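Local atomic coordinates of phospholipase C-beta (PLC-beta) (Sepia officinalis, PDB entry 3QR0), a protein that is a phospholipase C of the beta class, joining PH, EF-hand-like, TIM-barrel and C2 domains in one chain that holds a calcium ion. Residues A[557-566]-A[629-639]. Sequence-based numbering, arbitrary orientation.
Sequences PEDFVDYNKK and MRKLDKRFDPF
Arg635 reaches helix 557-563 and sets its guanidinium against three side chains of the helix, Glu558, Asp559 and Asp562. Bends at chi2 and chi3 (-76° and -84°) fold the chain back and lay one guanidinium face over Glu558 CB. The edge is taken by two carboxylates: NH1 and NH2 both donate to Asp559 OD1, at 2.7 and 2.9 Å, and NH1 also bonds Asp562 OD1, which it meets from well above the carboxylate plane. The other oxygen, Asp562 OD2, binds Lys565 NZ at 2.8 Å. Lys565 runs extended beyond CG over the carbonyl of Met629, and its NZ donates to Lys631 O (2.8 Å), the carbonyl that opens the type I turn 631-634, with Lys634 O 2.7 Å away. A water ties Glu558 O and Asp562 OD2 to Phe636 N. On the inner side Val561 CG2 approaches the Phe636 ring obliquely and Pro638 CD at 4.0 Å, while Pro557 CB sits at the edge of the Phe639 ring, near helix 793-800. Asp562 thus links both cations in one salt-bridge network, which pins the segment 629-639 to a helix of the TIM-barrel Y region and would be expected to stabilise both carboxylates in their charged form.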
ATOM      1  N   PRO A 557       1.823   0.954  30.579  1.00 28.23           N
ATOM      2  CA  PRO A 557       1.132   1.068  29.299  1.00 27.12           C
ATOM      3  C   PRO A 557       0.290   2.341  29.162  1.00 26.72           C
ATOM      4  O   PRO A 557       0.321   2.980  28.106  1.00 25.50           O
ATOM      5  CB  PRO A 557       0.240  -0.183  29.259  1.00 27.43           C
ATOM      6  CG  PRO A 557       0.120  -0.635  30.655  1.00 28.48           C
ATOM      7  CD  PRO A 557       1.370  -0.215  31.355  1.00 28.73           C
ATOM      8  N   GLU A 558      -0.448   2.697  30.217  0.50 26.79           N
ATOM      9  CA  GLU A 558      -1.289   3.898  30.205  0.50 26.51           C
ATOM     10  C   GLU A 558      -0.462   5.172  30.051  0.50 26.51           C
ATOM     11  O   GLU A 558      -0.833   6.071  29.292  0.50 26.01           O
ATOM     12  CB  GLU A 558      -2.135   3.991  31.478  0.50 27.15           C
ATOM     13  CG  GLU A 558      -3.089   2.830  31.692  0.50 26.45           C
ATOM     14  CD  GLU A 558      -2.542   1.781  32.637  0.50 25.92           C
ATOM     15  OE1 GLU A 558      -1.304   1.693  32.797  0.50 24.41           O
ATOM     16  OE2 GLU A 558      -3.360   1.042  33.228  0.50 25.76           O
ATOM     17  N   ASP A 559       0.657   5.245  30.768  1.00 27.01           N
ATOM     18  CA  ASP A 559       1.563   6.393  30.671  1.00 27.15           C
ATOM     19  C   ASP A 559       2.188   6.520  29.276  1.00 26.28           C
ATOM     20  O   ASP A 559       2.428   7.633  28.802  1.00 25.35           O
ATOM     21  CB  ASP A 559       2.686   6.303  31.706  1.00 28.03           C
ATOM     22  CG  ASP A 559       2.183   6.368  33.146  1.00 29.95           C
ATOM     23  OD1 ASP A 559       1.036   6.798  33.387  1.00 30.72           O
ATOM     24  OD2 ASP A 559       2.959   5.988  34.046  1.00 32.64           O
ATOM     25  N   PHE A 560       2.446   5.382  28.626  1.00 25.73           N
ATOM     26  CA  PHE A 560       3.020   5.376  27.281  1.00 25.41           C
ATOM     27  C   PHE A 560       2.030   6.028  26.313  1.00 24.67           C
ATOM     28  O   PHE A 560       2.403   6.899  25.524  1.00 24.41           O
ATOM     29  CB  PHE A 560       3.347   3.942  26.836  1.00 25.43           C
ATOM     30  CG  PHE A 560       4.476   3.830  25.834  1.00 26.10           C
ATOM     31  CD1 PHE A 560       4.915   4.919  25.079  1.00 26.97           C
ATOM     32  CD2 PHE A 560       5.074   2.595  25.615  1.00 26.98           C
ATOM     33  CE1 PHE A 560       5.950   4.778  24.164  1.00 27.03           C
ATOM     34  CE2 PHE A 560       6.106   2.452  24.691  1.00 27.40           C
ATOM     35  CZ  PHE A 560       6.542   3.543  23.967  1.00 26.63           C
ATOM     36  N   VAL A 561       0.767   5.611  26.390  1.00 24.30           N
ATOM     37  CA  VAL A 561      -0.292   6.207  25.573  1.00 23.79           C
ATOM     38  C   VAL A 561      -0.404   7.722  25.816  1.00 24.12           C
ATOM     39  O   VAL A 561      -0.532   8.491  24.867  1.00 23.84           O
ATOM     40  CB  VAL A 561      -1.653   5.522  25.832  1.00 23.86           C
ATOM     41  CG1 VAL A 561      -2.790   6.271  25.143  1.00 23.59           C
ATOM     42  CG2 VAL A 561      -1.615   4.056  25.372  1.00 23.00           C
ATOM     43  N   ASP A 562      -0.328   8.139  27.080  1.00 24.49           N
ATOM     44  CA  ASP A 562      -0.420   9.560  27.428  1.00 25.03           C
ATOM     45  C   ASP A 562       0.772  10.367  26.906  1.00 24.53           C
ATOM     46  O   ASP A 562       0.600  11.469  26.394  1.00 23.98           O
ATOM     47  CB  ASP A 562      -0.535   9.745  28.944  1.00 25.91           C
ATOM     48  CG  ASP A 562      -1.949   9.508  29.475  1.00 26.54           C
ATOM     49  OD1 ASP A 562      -2.127   9.639  30.701  1.00 27.73           O
ATOM     50  OD2 ASP A 562      -2.873   9.195  28.694  1.00 26.83           O
ATOM     51  N   TYR A 563       1.974   9.815  27.042  1.00 24.65           N
ATOM     52  CA  TYR A 563       3.188  10.428  26.483  1.00 24.57           C
ATOM     53  C   TYR A 563       3.028  10.733  24.987  1.00 23.73           C
ATOM     54  O   TYR A 563       3.383  11.822  24.516  1.00 23.31           O
ATOM     55  CB  TYR A 563       4.399   9.510  26.723  1.00 24.73           C
ATOM     56  CG  TYR A 563       5.639   9.900  25.951  1.00 25.43           C
ATOM     57  CD1 TYR A 563       6.603  10.736  26.511  1.00 26.36           C
ATOM     58  CD2 TYR A 563       5.845   9.436  24.657  1.00 25.96           C
ATOM     59  CE1 TYR A 563       7.744  11.098  25.795  1.00 26.99           C
ATOM     60  CE2 TYR A 563       6.977   9.793  23.937  1.00 25.95           C
ATOM     61  CZ  TYR A 563       7.923  10.619  24.509  1.00 26.42           C
ATOM     62  OH  TYR A 563       9.035  10.964  23.776  1.00 27.20           O
ATOM     63  N   ASN A 564       2.469   9.776  24.251  1.00 23.09           N
ATOM     64  CA  ASN A 564       2.296   9.901  22.801  1.00 22.54           C
ATOM     65  C   ASN A 564       1.164  10.841  22.356  1.00 22.68           C
ATOM     66  O   ASN A 564       0.925  11.001  21.160  1.00 22.46           O
ATOM     67  CB  ASN A 564       2.105   8.512  22.174  1.00 22.05           C
ATOM     68  CG  ASN A 564       3.407   7.730  22.077  1.00 22.19           C
ATOM     69  OD1 ASN A 564       4.470   8.302  21.832  1.00 22.38           O
ATOM     70  ND2 ASN A 564       3.330   6.418  22.267  1.00 22.82           N
ATOM     71  N   LYS A 565       0.463  11.458  23.303  1.00 23.12           N
ATOM     72  CA  LYS A 565      -0.531  12.465  22.958  1.00 23.75           C
ATOM     73  C   LYS A 565       0.116  13.810  22.636  1.00 24.00           C
ATOM     74  O   LYS A 565      -0.439  14.593  21.870  1.00 24.09           O
ATOM     75  CB  LYS A 565      -1.570  12.611  24.074  1.00 24.26           C
ATOM     76  CG  LYS A 565      -2.398  11.353  24.246  1.00 24.41           C
ATOM     77  CD  LYS A 565      -3.399  11.448  25.372  1.00 25.45           C
ATOM     78  CE  LYS A 565      -4.170  10.131  25.520  1.00 25.97           C
ATOM     79  NZ  LYS A 565      -4.792  10.021  26.857  1.00 26.09           N
ATOM     80  N   LYS A 566       1.289  14.057  23.211  1.00 24.45           N
ATOM     81  CA  LYS A 566       2.001  15.318  23.028  1.00 25.05           C
ATOM     82  C   LYS A 566       3.364  15.154  22.361  1.00 25.01           C
ATOM     83  O   LYS A 566       3.795  16.041  21.627  1.00 25.53           O
ATOM     84  CB  LYS A 566       2.162  16.014  24.376  1.00 25.78           C
ATOM     85  CG  LYS A 566       0.846  16.446  24.987  1.00 26.15           C
ATOM     86  CD  LYS A 566       1.050  17.112  26.345  1.00 27.05           C
ATOM     87  CE  LYS A 566      -0.191  17.873  26.778  1.00 26.91           C
ATOM     88  NZ  LYS A 566       0.026  18.605  28.058  1.00 27.08           N
ATOM     89  N   MET A 629      -7.617   8.120  21.619  1.00 31.17           N
ATOM     90  CA  MET A 629      -6.159   8.092  21.806  1.00 31.89           C
ATOM     91  C   MET A 629      -5.541   9.484  21.871  1.00 31.90           C
ATOM     92  O   MET A 629      -4.369   9.621  22.229  1.00 31.83           O
ATOM     93  CB  MET A 629      -5.471   7.344  20.651  1.00 31.69           C
ATOM     94  CG  MET A 629      -5.919   5.910  20.449  1.00 33.61           C
ATOM     95  SD  MET A 629      -5.150   4.780  21.613  1.00 37.90           S
ATOM     96  CE  MET A 629      -3.466   4.753  20.991  1.00 35.82           C
ATOM     97  N   ARG A 630      -6.308  10.502  21.478  1.00 32.03           N
ATOM     98  CA  ARG A 630      -5.845  11.888  21.491  1.00 32.23           C
ATOM     99  C   ARG A 630      -6.427  12.693  22.654  1.00 33.03           C
ATOM    100  O   ARG A 630      -5.985  13.809  22.913  1.00 33.39           O
ATOM    101  CB  ARG A 630      -6.206  12.568  20.170  1.00 31.98           C
ATOM    102  CG  ARG A 630      -5.539  11.932  18.957  1.00 31.69           C
ATOM    103  CD  ARG A 630      -5.842  12.680  17.672  1.00 32.14           C
ATOM    104  NE  ARG A 630      -7.014  12.150  16.971  1.00 33.12           N
ATOM    105  CZ  ARG A 630      -8.185  12.770  16.831  1.00 33.44           C
ATOM    106  NH1 ARG A 630      -8.398  13.977  17.346  1.00 34.71           N
ATOM    107  NH2 ARG A 630      -9.159  12.174  16.156  1.00 34.19           N
ATOM    108  N   LYS A 631      -7.418  12.140  23.347  1.00 33.37           N
ATOM    109  CA  LYS A 631      -8.051  12.843  24.463  1.00 34.35           C
ATOM    110  C   LYS A 631      -7.135  12.847  25.681  1.00 34.50           C
ATOM    111  O   LYS A 631      -6.815  11.793  26.227  1.00 34.20           O
ATOM    112  CB  LYS A 631      -9.408  12.221  24.813  1.00 34.77           C
ATOM    113  CG  LYS A 631     -10.517  12.634  23.863  1.00 36.10           C
ATOM    114  CD  LYS A 631     -11.905  12.314  24.406  1.00 38.48           C
ATOM    115  CE  LYS A 631     -12.984  12.951  23.531  1.00 39.35           C
ATOM    116  NZ  LYS A 631     -14.350  12.453  23.855  1.00 41.00           N
ATOM    117  N   LEU A 632      -6.725  14.043  26.096  1.00 34.85           N
ATOM    118  CA  LEU A 632      -5.743  14.207  27.170  1.00 35.45           C
ATOM    119  C   LEU A 632      -6.241  13.728  28.536  1.00 36.49           C
ATOM    120  O   LEU A 632      -5.449  13.285  29.366  1.00 36.96           O
ATOM    121  CB  LEU A 632      -5.310  15.674  27.273  1.00 35.66           C
ATOM    122  CG  LEU A 632      -4.554  16.238  26.066  1.00 34.70           C
ATOM    123  CD1 LEU A 632      -4.251  17.706  26.271  1.00 35.18           C
ATOM    124  CD2 LEU A 632      -3.270  15.465  25.810  1.00 33.96           C
ATOM    125  N   ASP A 633      -7.547  13.814  28.763  1.00 37.27           N
ATOM    126  CA  ASP A 633      -8.130  13.456  30.065  1.00 38.40           C
ATOM    127  C   ASP A 633      -8.488  11.967  30.199  1.00 37.97           C
ATOM    128  O   ASP A 633      -8.936  11.537  31.265  1.00 38.64           O
ATOM    129  CB  ASP A 633      -9.355  14.341  30.381  1.00 39.37           C
ATOM    130  CG  ASP A 633     -10.402  14.345  29.268  1.00 40.40           C
ATOM    131  OD1 ASP A 633     -10.021  14.317  28.077  1.00 42.54           O
ATOM    132  OD2 ASP A 633     -11.612  14.402  29.583  1.00 43.46           O
ATOM    133  N   LYS A 634      -8.273  11.183  29.140  1.00 36.79           N
ATOM    134  CA  LYS A 634      -8.624   9.757  29.149  1.00 36.40           C
ATOM    135  C   LYS A 634      -7.399   8.872  29.398  1.00 35.47           C
ATOM    136  O   LYS A 634      -6.331   9.106  28.828  1.00 35.30           O
ATOM    137  CB  LYS A 634      -9.292   9.361  27.825  1.00 36.06           C
ATOM    138  CG  LYS A 634     -10.224   8.154  27.939  1.00 37.24           C
ATOM    139  CD  LYS A 634     -10.713   7.680  26.577  1.00 37.88           C
ATOM    140  CE  LYS A 634     -12.032   6.914  26.677  1.00 38.91           C
ATOM    141  NZ  LYS A 634     -11.993   5.806  27.673  1.00 39.75           N
ATOM    142  N   ARG A 635      -7.561   7.872  30.260  1.00 34.78           N
ATOM    143  CA  ARG A 635      -6.546   6.845  30.475  1.00 34.12           C
ATOM    144  C   ARG A 635      -6.957   5.603  29.700  1.00 33.27           C
ATOM    145  O   ARG A 635      -8.120   5.202  29.751  1.00 33.10           O
ATOM    146  CB  ARG A 635      -6.410   6.506  31.962  1.00 34.75           C
ATOM    147  CG  ARG A 635      -5.832   7.627  32.809  1.00 35.04           C
ATOM    148  CD  ARG A 635      -4.326   7.772  32.613  1.00 34.11           C
ATOM    149  NE  ARG A 635      -3.558   6.859  33.455  1.00 33.54           N
ATOM    150  CZ  ARG A 635      -2.228   6.807  33.499  1.00 33.63           C
ATOM    151  NH1 ARG A 635      -1.491   7.607  32.738  1.00 33.13           N
ATOM    152  NH2 ARG A 635      -1.626   5.942  34.306  1.00 34.23           N
ATOM    153  N   PHE A 636      -6.006   5.011  28.979  1.00 32.15           N
ATOM    154  CA  PHE A 636      -6.274   3.838  28.146  1.00 31.26           C
ATOM    155  C   PHE A 636      -5.168   2.788  28.284  1.00 30.82           C
ATOM    156  O   PHE A 636      -4.000   3.073  28.032  1.00 30.16           O
ATOM    157  CB  PHE A 636      -6.414   4.250  26.681  1.00 30.38           C
ATOM    158  CG  PHE A 636      -6.507   3.088  25.731  1.00 29.88           C
ATOM    159  CD1 PHE A 636      -7.553   2.181  25.830  1.00 29.75           C
ATOM    160  CD2 PHE A 636      -5.546   2.893  24.747  1.00 28.84           C
ATOM    161  CE1 PHE A 636      -7.648   1.104  24.958  1.00 29.12           C
ATOM    162  CE2 PHE A 636      -5.632   1.817  23.871  1.00 28.88           C
ATOM    163  CZ  PHE A 636      -6.691   0.918  23.982  1.00 29.07           C
ATOM    164  N   ASP A 637      -5.558   1.583  28.698  1.00 30.62           N
ATOM    165  CA  ASP A 637      -4.652   0.447  28.786  1.00 30.31           C
ATOM    166  C   ASP A 637      -4.864  -0.423  27.541  1.00 29.51           C
ATOM    167  O   ASP A 637      -5.901  -1.077  27.414  1.00 29.13           O
ATOM    168  CB  ASP A 637      -4.929  -0.345  30.072  1.00 31.12           C
ATOM    169  CG  ASP A 637      -4.010  -1.545  30.245  1.00 31.56           C
ATOM    170  OD1 ASP A 637      -3.149  -1.795  29.373  1.00 31.05           O
ATOM    171  OD2 ASP A 637      -4.149  -2.242  31.275  1.00 33.40           O
ATOM    172  N   PRO A 638      -3.893  -0.420  26.606  1.00 28.82           N
ATOM    173  CA  PRO A 638      -4.029  -1.235  25.399  1.00 28.37           C
ATOM    174  C   PRO A 638      -4.037  -2.746  25.635  1.00 28.58           C
ATOM    175  O   PRO A 638      -4.330  -3.492  24.711  1.00 28.17           O
ATOM    176  CB  PRO A 638      -2.809  -0.834  24.559  1.00 27.91           C
ATOM    177  CG  PRO A 638      -1.861  -0.244  25.507  1.00 28.29           C
ATOM    178  CD  PRO A 638      -2.688   0.427  26.543  1.00 28.68           C
ATOM    179  N   PHE A 639      -3.727  -3.189  26.854  1.00 29.34           N
ATOM    180  CA  PHE A 639      -3.847  -4.602  27.210  1.00 29.85           C
ATOM    181  C   PHE A 639      -5.214  -4.965  27.794  1.00 30.74           C
ATOM    182  O   PHE A 639      -5.410  -6.091  28.250  1.00 31.10           O
ATOM    183  CB  PHE A 639      -2.738  -4.997  28.186  1.00 30.06           C
ATOM    184  CG  PHE A 639      -1.375  -4.927  27.589  1.00 29.38           C
ATOM    185  CD1 PHE A 639      -0.914  -5.949  26.765  1.00 29.02           C
ATOM    186  CD2 PHE A 639      -0.551  -3.837  27.828  1.00 28.60           C
ATOM    187  CE1 PHE A 639       0.341  -5.890  26.208  1.00 28.15           C
ATOM    188  CE2 PHE A 639       0.705  -3.770  27.271  1.00 28.20           C
ATOM    189  CZ  PHE A 639       1.156  -4.798  26.458  1.00 28.31           C
TER
HETATM  190  O   HOH W   1      -3.545   6.522  29.073  1.00 17.27           O
HETATM  191  O   HOH W   2      -1.705   8.368  22.024  1.00 16.96           O
HETATM  192  O   HOH W   3      -2.391  11.137  20.364  1.00 41.28           O